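Local coordinates for mitochondrial association factor 1 (Toxoplasma gondii, PDB 6BXS), which belongs to a parasite protein family linked to manipulation of host mitochondria and has a macro-type domain, a fold often associated with ADP-ribose binding, at residues V208-G220 against R251-A264. Numbering follows the deposited sequence.
Sequences VKPVEAIRLPLLG and RVELQFMYEPSDTA. With SO4 (sulfate ion), chain D.
A213-L216 and E253-F256 pair in parallel register as neighbouring strands of the mixed sheet of the macro-type domain. They belong to one beta-alpha-beta unit, whose crossover helix is 230-248. Five backbone hydrogen bonds join them, from E253 N to E212 O through to M257 N to L216 O (2.7 Å).

The polar side chains lie on the face of A213, E253, R215 and Q255. R215 swings CG away from its own N (chi1 -179°) and bends at chi3, which sets the guanidinium edge side-on to the Q255 amide. R215 NE (3.0 Å) and R215 NH2 (3.1 Å) both donate to Q255 OE1, with the two planes 26° apart. Q255 NE2 then donates to E253 OE2 at 2.9 Å, on the anti side of the carboxylate. R215 also reaches D38 by a salt bridge and P35 O by a hydrogen bond. M257 CG packs across R215 at CG.

On the face of I214, L216, L254 and F256 the contacts between the strands are apolar. I214 CD1 presses tightly on L254 CD2 (3.4 Å), with the side chains alongside each other. L216 CD1 lies by F256 CE1 at 3.8 Å; L254 and F256 also touch helix 230-248. Beyond the strands, the side chains of L218 and T263 cross at about a right angle, CD2 against CG2.

Before strand 253-256, R251 (backbone N and side chain) and N201 bind a sulfate, probably from the crystallisation liquor.

The polar chain fixes the Q255 amide's rotation: OE1 must accept and NE2 donate. Buried R215 probably stays charged, balanced by D38.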
ATOM      1  N   VAL A 208      -9.317 -14.242 -11.791  1.00 24.31           N
ATOM      2  CA  VAL A 208      -8.834 -15.394 -11.038  1.00 25.47           C
ATOM      3  C   VAL A 208      -8.403 -15.000  -9.631  1.00 28.79           C
ATOM      4  O   VAL A 208      -8.703 -15.697  -8.661  1.00 24.92           O
ATOM      5  CB  VAL A 208      -7.642 -16.068 -11.745  1.00 32.25           C
ATOM      6  CG1 VAL A 208      -7.288 -17.383 -11.055  1.00 31.34           C
ATOM      7  CG2 VAL A 208      -7.956 -16.304 -13.216  1.00 37.69           C
ATOM      8  N   LYS A 209      -7.693 -13.882  -9.534  1.00 30.61           N
ATOM      9  CA  LYS A 209      -7.116 -13.442  -8.271  1.00 31.27           C
ATOM     10  C   LYS A 209      -7.416 -11.971  -8.010  1.00 27.27           C
ATOM     11  O   LYS A 209      -6.513 -11.135  -8.002  1.00 26.29           O
ATOM     12  CB  LYS A 209      -5.609 -13.692  -8.272  1.00 29.25           C
ATOM     13  CG  LYS A 209      -5.264 -15.168  -8.356  1.00 31.95           C
ATOM     14  CD  LYS A 209      -3.853 -15.458  -7.890  1.00 35.33           C
ATOM     15  CE  LYS A 209      -3.644 -16.956  -7.705  1.00 40.99           C
ATOM     16  NZ  LYS A 209      -4.489 -17.506  -6.604  1.00 38.50           N
ATOM     17  N   PRO A 210      -8.697 -11.656  -7.786  1.00 27.05           N
ATOM     18  CA  PRO A 210      -9.120 -10.280  -7.514  1.00 25.38           C
ATOM     19  C   PRO A 210      -8.670  -9.790  -6.147  1.00 20.12           C
ATOM     20  O   PRO A 210      -8.515 -10.589  -5.222  1.00 22.39           O
ATOM     21  CB  PRO A 210     -10.646 -10.366  -7.577  1.00 21.89           C
ATOM     22  CG  PRO A 210     -10.950 -11.767  -7.192  1.00 25.96           C
ATOM     23  CD  PRO A 210      -9.832 -12.594  -7.753  1.00 28.12           C
ATOM     24  N   VAL A 211      -8.462  -8.484  -6.029  1.00 18.67           N
ATOM     25  CA  VAL A 211      -8.234  -7.864  -4.733  1.00 21.11           C
ATOM     26  C   VAL A 211      -9.585  -7.451  -4.168  1.00 23.79           C
ATOM     27  O   VAL A 211     -10.237  -6.548  -4.692  1.00 21.04           O
ATOM     28  CB  VAL A 211      -7.311  -6.643  -4.830  1.00 20.05           C
ATOM     29  CG1 VAL A 211      -7.056  -6.060  -3.446  1.00 19.37           C
ATOM     30  CG2 VAL A 211      -5.997  -7.024  -5.500  1.00 24.95           C
ATOM     31  N   GLU A 212     -10.000  -8.120  -3.099  1.00 22.11           N
ATOM     32  CA  GLU A 212     -11.322  -7.906  -2.524  1.00 25.09           C
ATOM     33  C   GLU A 212     -11.250  -6.932  -1.353  1.00 24.64           C
ATOM     34  O   GLU A 212     -12.259  -6.360  -0.943  1.00 23.77           O
ATOM     35  CB  GLU A 212     -11.921  -9.243  -2.088  1.00 23.84           C
ATOM     36  CG  GLU A 212     -11.780 -10.325  -3.155  1.00 27.63           C
ATOM     37  CD  GLU A 212     -12.446 -11.632  -2.779  1.00 33.20           C
ATOM     38  OE1 GLU A 212     -13.304 -12.106  -3.553  1.00 43.13           O
ATOM     39  OE2 GLU A 212     -12.099 -12.197  -1.722  1.00 31.51           O
ATOM     40  N   ALA A 213     -10.047  -6.740  -0.824  1.00 20.59           N
ATOM     41  CA  ALA A 213      -9.820  -5.754   0.221  1.00 21.49           C
ATOM     42  C   ALA A 213      -8.364  -5.314   0.203  1.00 24.50           C
ATOM     43  O   ALA A 213      -7.497  -6.054  -0.263  1.00 22.40           O
ATOM     44  CB  ALA A 213     -10.187  -6.323   1.578  1.00 26.35           C
ATOM     45  N   ILE A 214      -8.104  -4.103   0.691  1.00 19.99           N
ATOM     46  CA  ILE A 214      -6.736  -3.633   0.862  1.00 26.99           C
ATOM     47  C   ILE A 214      -6.478  -3.232   2.311  1.00 25.73           C
ATOM     48  O   ILE A 214      -7.263  -2.502   2.920  1.00 21.90           O
ATOM     49  CB  ILE A 214      -6.408  -2.448  -0.075  1.00 27.17           C
ATOM     50  CG1 ILE A 214      -7.519  -1.397  -0.043  1.00 31.63           C
ATOM     51  CG2 ILE A 214      -6.202  -2.953  -1.496  1.00 30.87           C
ATOM     52  CD1 ILE A 214      -7.178  -0.135  -0.821  1.00 36.34           C
ATOM     53  N   ARG A 215      -5.373  -3.736   2.852  1.00 20.88           N
ATOM     54  CA  ARG A 215      -4.961  -3.444   4.219  1.00 19.80           C
ATOM     55  C   ARG A 215      -3.866  -2.382   4.208  1.00 23.27           C
ATOM     56  O   ARG A 215      -2.760  -2.625   3.722  1.00 23.08           O
ATOM     57  CB  ARG A 215      -4.476  -4.722   4.908  1.00 20.73           C
ATOM     58  CG  ARG A 215      -4.042  -4.543   6.353  1.00 20.88           C
ATOM     59  CD  ARG A 215      -3.881  -5.892   7.043  1.00 22.30           C
ATOM     60  NE  ARG A 215      -5.142  -6.631   7.099  1.00 22.65           N
ATOM     61  CZ  ARG A 215      -5.280  -7.851   7.609  1.00 26.93           C
ATOM     62  NH1 ARG A 215      -4.235  -8.492   8.115  1.00 23.72           N
ATOM     63  NH2 ARG A 215      -6.471  -8.436   7.611  1.00 24.40           N
ATOM     64  N   LEU A 216      -4.186  -1.210   4.747  1.00 23.53           N
ATOM     65  CA  LEU A 216      -3.320  -0.039   4.649  1.00 21.33           C
ATOM     66  C   LEU A 216      -2.658   0.324   5.974  1.00 25.20           C
ATOM     67  O   LEU A 216      -3.285   0.220   7.029  1.00 23.38           O
ATOM     68  CB  LEU A 216      -4.123   1.168   4.157  1.00 24.75           C
ATOM     69  CG  LEU A 216      -4.818   1.030   2.804  1.00 33.31           C
ATOM     70  CD1 LEU A 216      -5.877   2.103   2.632  1.00 36.10           C
ATOM     71  CD2 LEU A 216      -3.794   1.110   1.695  1.00 38.14           C
ATOM     72  N   PRO A 217      -1.389   0.759   5.926  1.00 23.70           N
ATOM     73  CA  PRO A 217      -0.820   1.450   7.083  1.00 20.94           C
ATOM     74  C   PRO A 217      -1.177   2.929   7.022  1.00 22.86           C
ATOM     75  O   PRO A 217      -1.794   3.352   6.042  1.00 21.22           O
ATOM     76  CB  PRO A 217       0.682   1.235   6.910  1.00 27.50           C
ATOM     77  CG  PRO A 217       0.857   1.225   5.430  1.00 24.15           C
ATOM     78  CD  PRO A 217      -0.378   0.553   4.871  1.00 23.53           C
ATOM     79  N   LEU A 218      -0.809   3.702   8.037  1.00 29.14           N
ATOM     80  CA  LEU A 218      -0.882   5.151   7.926  1.00 23.87           C
ATOM     81  C   LEU A 218       0.352   5.626   7.169  1.00 24.52           C
ATOM     82  O   LEU A 218       1.432   5.764   7.744  1.00 25.16           O
ATOM     83  CB  LEU A 218      -0.965   5.817   9.297  1.00 20.79           C
ATOM     84  CG  LEU A 218      -1.028   7.347   9.262  1.00 22.11           C
ATOM     85  CD1 LEU A 218      -2.378   7.829   8.744  1.00 25.57           C
ATOM     86  CD2 LEU A 218      -0.729   7.926  10.635  1.00 25.62           C
ATOM     87  N   LEU A 219       0.186   5.861   5.872  1.00 22.62           N
ATOM     88  CA  LEU A 219       1.299   6.231   5.009  1.00 24.33           C
ATOM     89  C   LEU A 219       1.922   7.555   5.434  1.00 23.15           C
ATOM     90  O   LEU A 219       1.225   8.470   5.875  1.00 21.69           O
ATOM     91  CB  LEU A 219       0.832   6.305   3.555  1.00 19.61           C
ATOM     92  CG  LEU A 219       0.452   4.956   2.944  1.00 25.15           C
ATOM     93  CD1 LEU A 219      -0.406   5.147   1.706  1.00 23.91           C
ATOM     94  CD2 LEU A 219       1.698   4.153   2.611  1.00 26.06           C
ATOM     95  N   GLY A 220       3.241   7.645   5.310  1.00 21.12           N
ATOM     96  CA  GLY A 220       3.965   8.848   5.673  1.00 19.62           C
ATOM     97  C   GLY A 220       4.345   8.888   7.142  1.00 26.20           C
ATOM     98  O   GLY A 220       5.050   9.797   7.578  1.00 29.67           O
ATOM     99  N   ARG A 251     -15.402  -1.512  -5.208  1.00 23.40           N
ATOM    100  CA  ARG A 251     -15.999  -2.559  -4.388  1.00 29.95           C
ATOM    101  C   ARG A 251     -15.024  -3.005  -3.308  1.00 26.52           C
ATOM    102  O   ARG A 251     -15.421  -3.633  -2.325  1.00 22.60           O
ATOM    103  CB  ARG A 251     -16.395  -3.760  -5.248  1.00 28.71           C
ATOM    104  CG  ARG A 251     -17.415  -3.450  -6.334  1.00 28.61           C
ATOM    105  CD  ARG A 251     -17.425  -4.521  -7.418  1.00 31.31           C
ATOM    106  NE  ARG A 251     -16.095  -4.728  -7.987  1.00 48.95           N
ATOM    107  CZ  ARG A 251     -15.820  -5.563  -8.985  1.00 41.25           C
ATOM    108  NH1 ARG A 251     -14.574  -5.675  -9.422  1.00 38.80           N
ATOM    109  NH2 ARG A 251     -16.784  -6.283  -9.547  1.00 47.71           N
ATOM    110  N   VAL A 252     -13.747  -2.682  -3.498  1.00 24.88           N
ATOM    111  CA  VAL A 252     -12.700  -3.128  -2.589  1.00 25.76           C
ATOM    112  C   VAL A 252     -12.943  -2.577  -1.185  1.00 25.70           C
ATOM    113  O   VAL A 252     -13.309  -1.415  -1.012  1.00 24.62           O
ATOM    114  CB  VAL A 252     -11.286  -2.708  -3.089  1.00 23.27           C
ATOM    115  CG1 VAL A 252     -11.019  -1.223  -2.853  1.00 21.33           C
ATOM    116  CG2 VAL A 252     -10.210  -3.546  -2.415  1.00 25.10           C
ATOM    117  N   GLU A 253     -12.750  -3.439  -0.192  1.00 25.14           N
ATOM    118  CA  GLU A 253     -12.932  -3.079   1.210  1.00 24.75           C
ATOM    119  C   GLU A 253     -11.661  -2.447   1.772  1.00 26.52           C
ATOM    120  O   GLU A 253     -10.558  -2.935   1.525  1.00 24.56           O
ATOM    121  CB  GLU A 253     -13.321  -4.325   2.015  1.00 28.87           C
ATOM    122  CG  GLU A 253     -13.246  -4.179   3.530  1.00 39.74           C
ATOM    123  CD  GLU A 253     -13.632  -5.458   4.254  1.00 41.06           C
ATOM    124  OE1 GLU A 253     -14.776  -5.927   4.074  1.00 50.42           O
ATOM    125  OE2 GLU A 253     -12.788  -6.001   4.996  1.00 37.57           O
ATOM    126  N   LEU A 254     -11.821  -1.361   2.524  1.00 24.19           N
ATOM    127  CA  LEU A 254     -10.689  -0.674   3.138  1.00 24.94           C
ATOM    128  C   LEU A 254     -10.453  -1.150   4.569  1.00 26.46           C
ATOM    129  O   LEU A 254     -11.379  -1.192   5.384  1.00 22.22           O
ATOM    130  CB  LEU A 254     -10.908   0.841   3.134  1.00 23.30           C
ATOM    131  CG  LEU A 254     -10.915   1.553   1.780  1.00 33.65           C
ATOM    132  CD1 LEU A 254     -11.196   3.034   1.975  1.00 40.63           C
ATOM    133  CD2 LEU A 254      -9.599   1.357   1.053  1.00 32.47           C
ATOM    134  N   GLN A 255      -9.207  -1.509   4.858  1.00 21.09           N
ATOM    135  CA  GLN A 255      -8.780  -1.849   6.210  1.00 18.48           C
ATOM    136  C   GLN A 255      -7.554  -1.021   6.568  1.00 23.68           C
ATOM    137  O   GLN A 255      -6.645  -0.870   5.751  1.00 26.35           O
ATOM    138  CB  GLN A 255      -8.454  -3.337   6.331  1.00 18.93           C
ATOM    139  CG  GLN A 255      -9.538  -4.268   5.832  1.00 22.77           C
ATOM    140  CD  GLN A 255      -9.134  -5.725   5.939  1.00 23.95           C
ATOM    141  OE1 GLN A 255      -8.016  -6.044   6.349  1.00 24.56           O
ATOM    142  NE2 GLN A 255     -10.043  -6.620   5.572  1.00 25.73           N
ATOM    143  N   PHE A 256      -7.534  -0.485   7.785  1.00 22.42           N
ATOM    144  CA  PHE A 256      -6.390   0.278   8.272  1.00 24.64           C
ATOM    145  C   PHE A 256      -5.706  -0.431   9.431  1.00 27.21           C
ATOM    146  O   PHE A 256      -6.349  -0.815  10.409  1.00 24.53           O
ATOM    147  CB  PHE A 256      -6.820   1.682   8.694  1.00 25.09           C
ATOM    148  CG  PHE A 256      -7.085   2.601   7.539  1.00 28.98           C
ATOM    149  CD1 PHE A 256      -6.045   3.285   6.933  1.00 27.28           C
ATOM    150  CD2 PHE A 256      -8.369   2.779   7.053  1.00 25.62           C
ATOM    151  CE1 PHE A 256      -6.281   4.129   5.865  1.00 30.64           C
ATOM    152  CE2 PHE A 256      -8.610   3.622   5.987  1.00 28.36           C
ATOM    153  CZ  PHE A 256      -7.565   4.298   5.392  1.00 26.72           C
ATOM    154  N   MET A 257      -4.394  -0.597   9.308  1.00 28.80           N
ATOM    155  CA  MET A 257      -3.592  -1.228  10.346  1.00 26.21           C
ATOM    156  C   MET A 257      -3.474  -0.300  11.547  1.00 25.17           C
ATOM    157  O   MET A 257      -3.824   0.878  11.464  1.00 27.11           O
ATOM    158  CB  MET A 257      -2.208  -1.583   9.805  1.00 24.46           C
ATOM    159  CG  MET A 257      -2.249  -2.486   8.581  1.00 22.90           C
ATOM    160  SD  MET A 257      -0.660  -2.627   7.749  1.00 26.33           S
ATOM    161  CE  MET A 257       0.320  -3.418   9.023  1.00 32.93           C
ATOM    162  N   TYR A 258      -2.969  -0.829  12.656  1.00 23.85           N
ATOM    163  CA  TYR A 258      -2.957  -0.087  13.909  1.00 28.17           C
ATOM    164  C   TYR A 258      -1.627   0.601  14.185  1.00 29.71           C
ATOM    165  O   TYR A 258      -0.559   0.042  13.942  1.00 27.32           O
ATOM    166  CB  TYR A 258      -3.283  -1.016  15.077  1.00 29.77           C
ATOM    167  CG  TYR A 258      -3.315  -0.307  16.413  1.00 29.85           C
ATOM    168  CD1 TYR A 258      -4.452   0.370  16.833  1.00 31.62           C
ATOM    169  CD2 TYR A 258      -2.205  -0.305  17.248  1.00 35.01           C
ATOM    170  CE1 TYR A 258      -4.486   1.023  18.053  1.00 34.08           C
ATOM    171  CE2 TYR A 258      -2.228   0.346  18.468  1.00 34.97           C
ATOM    172  CZ  TYR A 258      -3.371   1.008  18.865  1.00 37.10           C
ATOM    173  OH  TYR A 258      -3.401   1.656  20.079  1.00 40.32           O
ATOM    174  N   GLU A 259      -1.716   1.828  14.687  1.00 30.97           N
ATOM    175  CA  GLU A 259      -0.588   2.492  15.323  1.00 33.45           C
ATOM    176  C   GLU A 259      -1.120   3.225  16.558  1.00 34.70           C
ATOM    177  O   GLU A 259      -2.261   3.697  16.550  1.00 29.55           O
ATOM    178  CB  GLU A 259       0.124   3.442  14.351  1.00 35.23           C
ATOM    179  CG  GLU A 259      -0.783   4.384  13.564  1.00 33.96           C
ATOM    180  CD  GLU A 259      -1.137   5.653  14.316  1.00 33.83           C
ATOM    181  OE1 GLU A 259      -0.374   6.060  15.219  1.00 35.01           O
ATOM    182  OE2 GLU A 259      -2.182   6.251  13.992  1.00 32.32           O
ATOM    183  N   PRO A 260      -0.306   3.299  17.628  1.00 33.80           N
ATOM    184  CA  PRO A 260      -0.775   3.724  18.958  1.00 29.95           C
ATOM    185  C   PRO A 260      -1.624   5.002  19.020  1.00 29.70           C
ATOM    186  O   PRO A 260      -2.467   5.096  19.913  1.00 36.02           O
ATOM    187  CB  PRO A 260       0.535   3.928  19.724  1.00 34.13           C
ATOM    188  CG  PRO A 260       1.462   2.950  19.118  1.00 36.02           C
ATOM    189  CD  PRO A 260       1.119   2.915  17.657  1.00 35.11           C
ATOM    190  N   SER A 261      -1.421   5.955  18.113  1.00 28.95           N
ATOM    191  CA  SER A 261      -2.150   7.226  18.176  1.00 33.07           C
ATOM    192  C   SER A 261      -3.504   7.178  17.462  1.00 28.49           C
ATOM    193  O   SER A 261      -4.257   8.154  17.491  1.00 26.19           O
ATOM    194  CB  SER A 261      -1.305   8.357  17.582  1.00 32.24           C
ATOM    195  OG  SER A 261      -1.214   8.248  16.173  1.00 34.82           O
ATOM    196  N   ASP A 262      -3.804   6.047  16.826  1.00 29.17           N
ATOM    197  CA  ASP A 262      -5.081   5.841  16.140  1.00 29.18           C
ATOM    198  C   ASP A 262      -5.389   6.987  15.171  1.00 29.64           C
ATOM    199  O   ASP A 262      -6.543   7.371  14.976  1.00 28.68           O
ATOM    200  CB  ASP A 262      -6.208   5.681  17.174  1.00 29.84           C
ATOM    201  CG  ASP A 262      -6.850   4.299  17.144  1.00 32.47           C
ATOM    202  OD1 ASP A 262      -6.764   3.605  16.108  1.00 26.91           O
ATOM    203  OD2 ASP A 262      -7.455   3.907  18.165  1.00 30.84           O
ATOM    204  N   THR A 263      -4.340   7.510  14.546  1.00 27.77           N
ATOM    205  CA  THR A 263      -4.447   8.711  13.729  1.00 28.02           C
ATOM    206  C   THR A 263      -5.276   8.492  12.464  1.00 25.49           C
ATOM    207  O   THR A 263      -5.998   9.392  12.034  1.00 28.50           O
ATOM    208  CB  THR A 263      -3.045   9.225  13.348  1.00 29.64           C
ATOM    209  OG1 THR A 263      -2.404   9.744  14.519  1.00 28.27           O
ATOM    210  CG2 THR A 263      -3.109  10.327  12.299  1.00 25.18           C
ATOM    211  N   ALA A 264      -5.173   7.307  11.867  1.00 22.82           N
ATOM    212  CA  ALA A 264      -5.949   6.997  10.669  1.00 22.68           C
ATOM    213  C   ALA A 264      -7.441   7.101  10.968  1.00 23.41           C
ATOM    214  O   ALA A 264      -8.199   7.712  10.214  1.00 21.78           O
ATOM    215  CB  ALA A 264      -5.607   5.609  10.151  1.00 18.98           C
TER
HETATM  216  S   SO4 D 501     -12.953  -2.508  -7.555  1.00 29.24           S
HETATM  217  O1  SO4 D 501     -12.153  -1.307  -7.776  1.00 31.79           O
HETATM  218  O2  SO4 D 501     -12.598  -3.519  -8.546  1.00 24.15           O
HETATM  219  O3  SO4 D 501     -12.697  -3.026  -6.216  1.00 26.53           O
HETATM  220  O4  SO4 D 501     -14.369  -2.175  -7.685  1.00 30.50           O